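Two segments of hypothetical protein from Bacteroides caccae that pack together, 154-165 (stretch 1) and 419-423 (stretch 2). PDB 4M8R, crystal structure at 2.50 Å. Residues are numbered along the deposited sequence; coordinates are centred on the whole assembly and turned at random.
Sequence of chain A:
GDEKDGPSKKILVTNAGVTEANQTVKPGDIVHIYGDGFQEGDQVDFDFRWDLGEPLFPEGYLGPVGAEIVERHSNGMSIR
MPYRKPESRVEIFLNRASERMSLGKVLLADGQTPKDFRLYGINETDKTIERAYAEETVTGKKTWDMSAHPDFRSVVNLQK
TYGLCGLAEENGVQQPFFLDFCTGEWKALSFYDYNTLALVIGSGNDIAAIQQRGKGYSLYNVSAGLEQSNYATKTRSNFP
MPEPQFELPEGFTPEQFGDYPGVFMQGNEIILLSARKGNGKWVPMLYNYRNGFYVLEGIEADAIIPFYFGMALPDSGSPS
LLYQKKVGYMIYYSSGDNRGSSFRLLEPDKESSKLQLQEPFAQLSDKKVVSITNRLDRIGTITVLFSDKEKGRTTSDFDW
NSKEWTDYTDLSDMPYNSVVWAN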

# COMPACT_ATOMS: atom_id res chain seq x y z
N SER A 154 26.56 -14.92 14.97
CA SER A 154 26.11 -13.91 14.01
C SER A 154 24.59 -13.77 14.06
O SER A 154 23.91 -13.80 13.04
CB SER A 154 26.57 -14.29 12.60
OG SER A 154 26.38 -13.22 11.70
N VAL A 155 24.08 -13.61 15.27
CA VAL A 155 22.66 -13.70 15.52
C VAL A 155 21.93 -12.42 15.11
O VAL A 155 22.32 -11.32 15.51
CB VAL A 155 22.38 -14.03 16.99
CG1 VAL A 155 20.88 -14.15 17.24
CG2 VAL A 155 23.09 -15.32 17.36
N VAL A 156 20.88 -12.59 14.32
CA VAL A 156 20.10 -11.47 13.79
C VAL A 156 18.62 -11.82 13.78
O VAL A 156 18.24 -12.97 14.00
CB VAL A 156 20.52 -11.14 12.35
CG1 VAL A 156 21.97 -10.69 12.30
CG2 VAL A 156 20.32 -12.33 11.42
N ASN A 157 17.80 -10.81 13.52
CA ASN A 157 16.35 -10.99 13.47
C ASN A 157 15.80 -10.49 12.16
O ASN A 157 16.22 -9.46 11.65
CB ASN A 157 15.69 -10.22 14.61
CG ASN A 157 14.18 -10.11 14.45
OD1 ASN A 157 13.65 -9.03 14.19
ND2 ASN A 157 13.48 -11.23 14.60
N LEU A 158 14.87 -11.25 11.59
CA LEU A 158 14.04 -10.74 10.51
C LEU A 158 12.75 -10.27 11.14
O LEU A 158 12.05 -11.05 11.78
CB LEU A 158 13.76 -11.82 9.47
CG LEU A 158 12.84 -11.40 8.33
CD1 LEU A 158 13.38 -10.18 7.60
CD2 LEU A 158 12.65 -12.56 7.37
N GLN A 159 12.42 -9.00 10.97
CA GLN A 159 11.29 -8.42 11.67
C GLN A 159 10.02 -9.25 11.48
O GLN A 159 9.76 -9.77 10.39
CB GLN A 159 11.06 -6.96 11.25
CG GLN A 159 10.77 -6.74 9.77
CD GLN A 159 10.23 -5.35 9.47
OE1 GLN A 159 10.05 -4.52 10.37
NE2 GLN A 159 9.97 -5.09 8.19
N LYS A 160 9.26 -9.39 12.57
CA LYS A 160 7.97 -10.09 12.61
C LYS A 160 8.04 -11.61 12.63
O LYS A 160 7.01 -12.26 12.72
CB LYS A 160 7.03 -9.63 11.49
CG LYS A 160 6.79 -8.13 11.47
CD LYS A 160 5.85 -7.75 10.34
CE LYS A 160 5.58 -6.26 10.32
NZ LYS A 160 4.77 -5.88 9.13
N THR A 161 9.23 -12.19 12.56
CA THR A 161 9.37 -13.65 12.58
C THR A 161 9.28 -14.24 13.98
O THR A 161 9.05 -15.44 14.13
CB THR A 161 10.69 -14.10 11.94
OG1 THR A 161 11.79 -13.49 12.61
CG2 THR A 161 10.71 -13.72 10.47
N TYR A 162 9.46 -13.41 15.00
CA TYR A 162 9.48 -13.84 16.41
C TYR A 162 10.41 -15.03 16.60
O TYR A 162 10.01 -16.10 17.07
CB TYR A 162 8.06 -14.14 16.94
CG TYR A 162 7.98 -14.14 18.46
CD1 TYR A 162 8.33 -13.01 19.20
CD2 TYR A 162 7.53 -15.26 19.16
CE1 TYR A 162 8.25 -13.00 20.59
CE2 TYR A 162 7.45 -15.26 20.55
CZ TYR A 162 7.81 -14.12 21.26
OH TYR A 162 7.73 -14.11 22.63
N GLY A 163 11.67 -14.80 16.23
CA GLY A 163 12.73 -15.77 16.42
C GLY A 163 14.04 -15.19 15.90
O GLY A 163 14.06 -14.06 15.41
N LEU A 164 15.11 -15.98 15.99
CA LEU A 164 16.44 -15.50 15.64
C LEU A 164 17.10 -16.36 14.58
O LEU A 164 17.03 -17.58 14.64
CB LEU A 164 17.34 -15.48 16.88
CG LEU A 164 16.86 -14.62 18.04
CD1 LEU A 164 17.73 -14.84 19.27
CD2 LEU A 164 16.84 -13.15 17.66
N CYS A 165 17.74 -15.69 13.63
CA CYS A 165 18.55 -16.36 12.62
C CYS A 165 20.02 -16.23 13.01
O CYS A 165 20.42 -15.24 13.61
CB CYS A 165 18.30 -15.75 11.24
SG CYS A 165 16.60 -15.92 10.65
N VAL A 419 24.20 -9.09 21.63
CA VAL A 419 22.78 -8.82 21.86
C VAL A 419 22.12 -8.50 20.54
O VAL A 419 22.77 -8.04 19.60
CB VAL A 419 22.55 -7.67 22.86
CG1 VAL A 419 23.01 -8.08 24.25
CG2 VAL A 419 23.23 -6.39 22.40
N VAL A 420 20.81 -8.74 20.47
CA VAL A 420 20.06 -8.54 19.24
C VAL A 420 18.65 -8.05 19.53
O VAL A 420 17.98 -8.57 20.42
CB VAL A 420 20.01 -9.85 18.41
CG1 VAL A 420 19.51 -11.02 19.25
CG2 VAL A 420 19.14 -9.68 17.17
N TRP A 421 18.23 -7.03 18.80
CA TRP A 421 16.83 -6.59 18.83
C TRP A 421 16.00 -7.53 17.96
O TRP A 421 16.43 -7.94 16.88
CB TRP A 421 16.70 -5.17 18.28
CG TRP A 421 17.04 -4.08 19.26
CD1 TRP A 421 18.08 -3.21 19.19
CD2 TRP A 421 16.30 -3.72 20.43
NE1 TRP A 421 18.05 -2.34 20.24
CE2 TRP A 421 16.96 -2.63 21.02
CE3 TRP A 421 15.14 -4.22 21.03
CZ2 TRP A 421 16.51 -2.03 22.20
CZ3 TRP A 421 14.69 -3.62 22.20
CH2 TRP A 421 15.37 -2.54 22.77
N ALA A 422 14.80 -7.88 18.43
CA ALA A 422 13.94 -8.79 17.67
C ALA A 422 12.47 -8.64 17.98
O ALA A 422 12.09 -8.30 19.09
CB ALA A 422 14.36 -10.23 17.90
N ASN A 423 11.65 -8.89 16.96
CA ASN A 423 10.23 -9.14 17.13
C ASN A 423 9.77 -10.18 16.10
O ASN A 423 10.61 -10.78 15.42
CB ASN A 423 9.41 -7.85 17.02
CG ASN A 423 9.33 -7.32 15.60
OD1 ASN A 423 10.09 -7.72 14.72
ND2 ASN A 423 8.39 -6.41 15.37
OXT ASN A 423 8.57 -10.44 15.94

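Stretch 1 is a hairpin-like loop: Val 156 and Cys 165 pair through two backbone hydrogen bonds (Val 156 N to Cys 165 O and Cys 165 N to Val 156 O, both 2.8 Å), and between them the chain reverses through a type II beta turn from Leu 158 to Thr 161. The turn is closed by Thr 161 N bonding to Leu 158 O at 3.1 Å. Stretch 2 is a strand, 419-422, followed by the C-terminal residue, Asn 423. No strand-type ladder joins the two; CA atoms stand 6.2 Å apart at Val 156 and Val 420 and close to 4.8 Å at Tyr 162 and Asn 423, so the backbones approach most nearly at the chain terminus.

There backbone amides in and just after the turn receive Asn 423. Its side-chain OD1 accepts a hydrogen bond from Lys 160 N at 2.8 Å. The negatively charged carboxylate, with no residue after it, is met by N-H donors: its O accepts from Tyr 162 N at 2.9 Å and from Asn 157 ND2 at 3.0 Å. Asn 157 ND2 also donates to Gly 163 O, likewise 3.0 Å, so one amide group ties the terminus to the far arm of the loop. In return Asn 423 N makes a weak bond to Asn 157 OD1 at 3.4 Å. Carboxylate atom OXT lies at the edge of the Tyr 162 ring, near its plane.

Farther from the terminus the contact turns apolar, hydrocarbon side chains meeting by van der Waals packing. Val 420 points toward stretch 1, its CG1 4.0 Å from Val 155 CG1 and 3.8 Å from Leu 164 CD2. Leu 164 starts sideways, but its end comes nearer, and the same CD2 reaches Ala 422 CB at 3.8 Å. Ala 422 CB also packs 3.5 Å from Asn 157 CG, bringing the apolar patch up against the polar cluster.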